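Local coordinates for protein Cap5O (Staphylococcus aureus, PDB 3OJO) that oxidises UDP-N-acetyl-mannosamine with NAD as cofactor, a step in the biosynthesis of the staphylococcal capsular polysaccharide, at the interface of chains A and B. Residues are numbered along the deposited sequence; one frame, centred on the assembly and turned at random. Chains: chain A/B, Cap5O.

Contact 1: the interface of chains A and B. Residues chain A 221, 224-225; chain B 221, 224-225, 228, 257-258.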
loop_
_atom_site.group_PDB
_atom_site.type_symbol
_atom_site.label_atom_id
_atom_site.label_comp_id
_atom_site.label_asym_id
_atom_site.label_seq_id
_atom_site.Cartn_x
_atom_site.Cartn_y
_atom_site.Cartn_z
ATOM N N TYR A 221 -5.011 -1.365 -4.988
ATOM C CA TYR A 221 -4.412 -0.705 -3.837
ATOM C C TYR A 221 -4.825 -1.436 -2.567
ATOM O O TYR A 221 -3.981 -1.712 -1.709
ATOM C CB TYR A 221 -4.820 0.776 -3.740
ATOM C CG TYR A 221 -4.348 1.426 -2.442
ATOM C CD1 TYR A 221 -3.044 1.902 -2.309
ATOM C CD2 TYR A 221 -5.196 1.534 -1.340
ATOM C CE1 TYR A 221 -2.603 2.477 -1.119
ATOM C CE2 TYR A 221 -4.767 2.112 -0.153
ATOM C CZ TYR A 221 -3.467 2.575 -0.043
ATOM O OH TYR A 221 -3.052 3.153 1.127
ATOM N N VAL A 224 -3.325 -5.369 -2.501
ATOM C CA VAL A 224 -1.872 -5.360 -2.340
ATOM C C VAL A 224 -1.551 -4.946 -0.890
ATOM O O VAL A 224 -0.652 -5.529 -0.278
ATOM C CB VAL A 224 -1.142 -4.458 -3.405
ATOM C CG1 VAL A 224 0.340 -4.268 -3.096
ATOM C CG2 VAL A 224 -1.314 -5.016 -4.819
ATOM N N ASN A 225 -2.289 -3.949 -0.350
ATOM C CA ASN A 225 -2.066 -3.475 1.001
ATOM C C ASN A 225 -2.490 -4.458 2.099
ATOM O O ASN A 225 -1.795 -4.590 3.132
ATOM C CB ASN A 225 -2.598 -2.069 1.184
ATOM C CG ASN A 225 -1.617 -1.052 0.697
ATOM O OD1 ASN A 225 -1.676 -0.588 -0.441
ATOM N ND2 ASN A 225 -0.596 -0.805 1.489
ATOM N N TYR B 221 5.886 -0.233 3.378
ATOM C CA TYR B 221 4.608 0.266 2.898
ATOM C C TYR B 221 4.868 1.180 1.722
ATOM O O TYR B 221 4.192 1.090 0.703
ATOM C CB TYR B 221 3.828 1.025 3.994
ATOM C CG TYR B 221 2.611 1.764 3.468
ATOM C CD1 TYR B 221 1.403 1.104 3.261
ATOM C CD2 TYR B 221 2.676 3.115 3.151
ATOM C CE1 TYR B 221 0.284 1.784 2.766
ATOM C CE2 TYR B 221 1.573 3.800 2.658
ATOM C CZ TYR B 221 0.383 3.129 2.448
ATOM O OH TYR B 221 -0.700 3.811 1.954
ATOM N N VAL B 224 6.432 -1.028 -1.539
ATOM C CA VAL B 224 5.402 -1.870 -2.122
ATOM C C VAL B 224 4.376 -0.985 -2.877
ATOM O O VAL B 224 3.917 -1.352 -3.979
ATOM C CB VAL B 224 4.752 -2.772 -1.031
ATOM C CG1 VAL B 224 3.503 -3.485 -1.571
ATOM C CG2 VAL B 224 5.750 -3.805 -0.458
ATOM N N ASN B 225 4.029 0.185 -2.284
ATOM C CA ASN B 225 3.075 1.108 -2.887
ATOM C C ASN B 225 3.626 1.850 -4.122
ATOM O O ASN B 225 2.894 2.074 -5.100
ATOM C CB ASN B 225 2.457 2.016 -1.849
ATOM C CG ASN B 225 1.300 1.347 -1.178
ATOM O OD1 ASN B 225 1.431 0.752 -0.110
ATOM N ND2 ASN B 225 0.175 1.307 -1.859
ATOM N N LEU B 228 3.573 -0.695 -6.841
ATOM C CA LEU B 228 2.207 -0.738 -7.366
ATOM C C LEU B 228 1.955 0.344 -8.424
ATOM O O LEU B 228 1.454 0.042 -9.498
ATOM C CB LEU B 228 1.182 -0.692 -6.222
ATOM C CG LEU B 228 -0.306 -0.634 -6.629
ATOM C CD1 LEU B 228 -0.675 -1.789 -7.543
ATOM C CD2 LEU B 228 -1.169 -0.636 -5.423
ATOM N N ASN B 257 -4.900 5.262 -1.398
ATOM C CA ASN B 257 -3.808 6.223 -1.402
ATOM C C ASN B 257 -2.672 5.797 -2.322
ATOM O O ASN B 257 -1.526 5.693 -1.888
ATOM C CB ASN B 257 -3.315 6.498 0.051
ATOM C CG ASN B 257 -4.403 6.601 1.102
ATOM O OD1 ASN B 257 -5.070 7.640 1.251
ATOM N ND2 ASN B 257 -4.641 5.494 1.820
ATOM N N ILE B 258 -2.979 5.572 -3.605
ATOM C CA ILE B 258 -1.986 5.140 -4.613
ATOM C C ILE B 258 -0.859 6.154 -4.743
ATOM O O ILE B 258 -1.094 7.360 -4.823
ATOM C CB ILE B 258 -2.638 4.731 -5.970
ATOM C CG1 ILE B 258 -3.686 3.634 -5.736
ATOM C CG2 ILE B 258 -1.590 4.262 -6.983
ATOM C CD1 ILE B 258 -4.757 3.529 -6.734
#

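Contact 2: the interface of chains A and B. Residues chain A 224, 227-228, 231, 291, 294; chain B 220, 224, 287-288.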
loop_
_atom_site.group_PDB
_atom_site.type_symbol
_atom_site.label_atom_id
_atom_site.label_comp_id
_atom_site.label_asym_id
_atom_site.label_seq_id
_atom_site.Cartn_x
_atom_site.Cartn_y
_atom_site.Cartn_z
ATOM N N VAL A 224 -3.325 -5.369 -2.501
ATOM C CA VAL A 224 -1.872 -5.360 -2.340
ATOM C C VAL A 224 -1.551 -4.946 -0.890
ATOM O O VAL A 224 -0.652 -5.529 -0.278
ATOM C CB VAL A 224 -1.142 -4.458 -3.405
ATOM C CG1 VAL A 224 0.340 -4.268 -3.096
ATOM C CG2 VAL A 224 -1.314 -5.016 -4.819
ATOM N N ALA A 227 -2.583 -7.738 1.515
ATOM C CA ALA A 227 -1.544 -8.751 1.300
ATOM C C ALA A 227 -0.279 -8.376 2.081
ATOM O O ALA A 227 0.293 -9.233 2.736
ATOM C CB ALA A 227 -1.226 -8.856 -0.173
ATOM N N LEU A 228 0.121 -7.081 2.056
ATOM C CA LEU A 228 1.282 -6.575 2.786
ATOM C C LEU A 228 1.143 -6.811 4.286
ATOM O O LEU A 228 2.069 -7.331 4.896
ATOM C CB LEU A 228 1.553 -5.106 2.451
ATOM C CG LEU A 228 2.699 -4.408 3.224
ATOM C CD1 LEU A 228 4.026 -5.160 3.075
ATOM C CD2 LEU A 228 2.844 -2.968 2.790
ATOM N N GLU A 231 1.228 -10.641 4.936
ATOM C CA GLU A 231 2.591 -11.143 4.753
ATOM C C GLU A 231 3.441 -10.751 5.969
ATOM O O GLU A 231 4.240 -11.544 6.465
ATOM C CB GLU A 231 3.183 -10.576 3.453
ATOM C CG GLU A 231 4.641 -10.914 3.240
ATOM C CD GLU A 231 5.149 -10.696 1.836
ATOM O OE1 GLU A 231 4.900 -11.565 0.967
ATOM O OE2 GLU A 231 5.834 -9.670 1.616
ATOM N N GLY A 291 -0.091 -10.416 -4.523
ATOM C CA GLY A 291 -1.020 -9.916 -3.508
ATOM C C GLY A 291 -2.265 -10.763 -3.329
ATOM O O GLY A 291 -2.686 -11.039 -2.201
ATOM N N ILE A 294 -1.202 -14.237 -1.744
ATOM C CA ILE A 294 -1.003 -14.075 -0.300
ATOM C C ILE A 294 -2.348 -14.085 0.386
ATOM O O ILE A 294 -2.519 -14.843 1.323
ATOM C CB ILE A 294 -0.100 -12.843 0.090
ATOM C CG1 ILE A 294 1.338 -13.029 -0.430
ATOM C CG2 ILE A 294 -0.073 -12.580 1.610
ATOM C CD1 ILE A 294 2.004 -11.759 -0.770
ATOM N N THR B 220 8.747 -0.193 3.880
ATOM C CA THR B 220 8.114 -1.293 3.153
ATOM C C THR B 220 6.751 -0.889 2.568
ATOM O O THR B 220 6.500 -1.158 1.387
ATOM C CB THR B 220 8.048 -2.497 4.077
ATOM O OG1 THR B 220 9.387 -2.845 4.421
ATOM C CG2 THR B 220 7.375 -3.668 3.445
ATOM N N VAL B 224 6.432 -1.028 -1.539
ATOM C CA VAL B 224 5.402 -1.870 -2.122
ATOM C C VAL B 224 4.376 -0.985 -2.877
ATOM O O VAL B 224 3.917 -1.352 -3.979
ATOM C CB VAL B 224 4.752 -2.772 -1.031
ATOM C CG1 VAL B 224 3.503 -3.485 -1.571
ATOM C CG2 VAL B 224 5.750 -3.805 -0.458
ATOM N N LEU B 287 5.774 -10.627 -1.418
ATOM C CA LEU B 287 5.294 -9.305 -1.850
ATOM C C LEU B 287 6.386 -8.278 -1.826
ATOM O O LEU B 287 6.505 -7.496 -2.768
ATOM C CB LEU B 287 4.127 -8.809 -0.976
ATOM C CG LEU B 287 3.275 -7.660 -1.543
ATOM C CD1 LEU B 287 2.391 -8.133 -2.693
ATOM C CD2 LEU B 287 2.383 -7.125 -0.491
ATOM N N ILE B 288 7.177 -8.256 -0.727
ATOM C CA ILE B 288 8.305 -7.335 -0.561
ATOM C C ILE B 288 9.326 -7.541 -1.695
ATOM O O ILE B 288 9.759 -6.562 -2.292
ATOM C CB ILE B 288 8.928 -7.406 0.867
ATOM C CG1 ILE B 288 7.888 -6.982 1.925
ATOM C CG2 ILE B 288 10.194 -6.525 0.968
ATOM C CD1 ILE B 288 8.121 -7.496 3.335
#

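Contact 1: the interface of chains A and B
A:Tyr221 and B:Tyr221 meet through their phenol hydroxyls, OH to OH at 2.6 Å, a hydrogen bond whose direction the structure does not settle. The two side chains cross at about a right angle, and each OH lies at the edge of the other ring, in its plane. A:Tyr221 OH is gripped a second time by the side-chain amide of B:Asn257, with ND2 2.9 Å from the oxygen. That bond is nearly straight, 172° at the hydrogen, and the oxygen lies in the amide plane. The ring of A:Tyr221 is sandwiched: the backbone N of B:Asn257 stands over one face near the rim, while OD1 of A:Asn225, from its own helix, stands over the opposite face. Its CG is anti to the backbone N (chi1 173°), which sends the ring across to chain B; at its root, CB packs on CG1 of B:Ile258 at 3.7 Å and CA on CD2 of B:Leu228.

Beside the tyrosines, A:Asn225 and B:Asn225 reach tip to tip and pair their amides reciprocally. Each ND2 gives a bond to the other residue's OD1, A:Asn225 ND2 to B:Asn225 OD1 and the converse both at 3.0 Å. The amide planes are 17° apart, and each donor arrives on a lone pair in the carbonyl plane, a match that fixes both amide rotations. A:Val224 and B:Val224 add an apolar touch, CG1 to CG1 at 3.6 Å.

The site lies where helix 208-238 of each chain meets its symmetry mate, with the 257-258 loop of chain B closing over A:Tyr221.

Contact 2: the interface of chains A and B
Helices 208-238 and 286-296 of chain A receive the start of helix 286-312 of chain B, and helix 208-238 of chain B flanks them. The carboxylate of A:Glu231 caps that helix start. A:Glu231 OE1 accepts the N-H of backbone B:Leu287 N at 2.7 Å. A:Glu231 OE2 accepts the N-H of backbone B:Ile288 N at 3.0 Å. The first bond is almost straight (174° at the hydrogen), the second more bent (154°), and both oxygens use their syn lone pairs. Such a two-pronged grip fixes the carboxylate's rotation, and the positive end of the helix dipole would probably favour its charged form. Extended beyond CG, with CG anti to the backbone N (chi1 174°), A:Glu231 reaches across to the turn.

B:Leu287 buries 66 Å² here. Its two methyls diverge: CD2 presses on the backbone of helix 208-238, 3.5 Å from CA of A:Leu228, while CD1 lies against A:Gly291, 3.9 Å from its CA. A:Ile294 crosses the leucine at about a right angle and touches its CB with CD1 at 3.6 Å. On the other flank, A:Leu228 points CD1 at the CG2 methyl of B:Thr220, 3.7 Å away.

The site thus sits in a groove between two helices of chain A, into which the first turn of a chain B helix is inserted.

About 8 Å separates the centres of the C-alpha atoms of contact 1 and contact 2, and A:Val224 and B:Val224 belong to both. Helix 208-238 is the common element: contact 1 joins the two copies of it near the two-fold axis, and contact 2 continues along the chain A copy to bring in helices beginning at residue 286. Because the interface is symmetric, contact 2 recurs with the chains exchanged, flanking the polar centre with two capped helix starts. This continuity is consistent with a dimer built on the long helix, though the structure alone does not prove that assembly in solution.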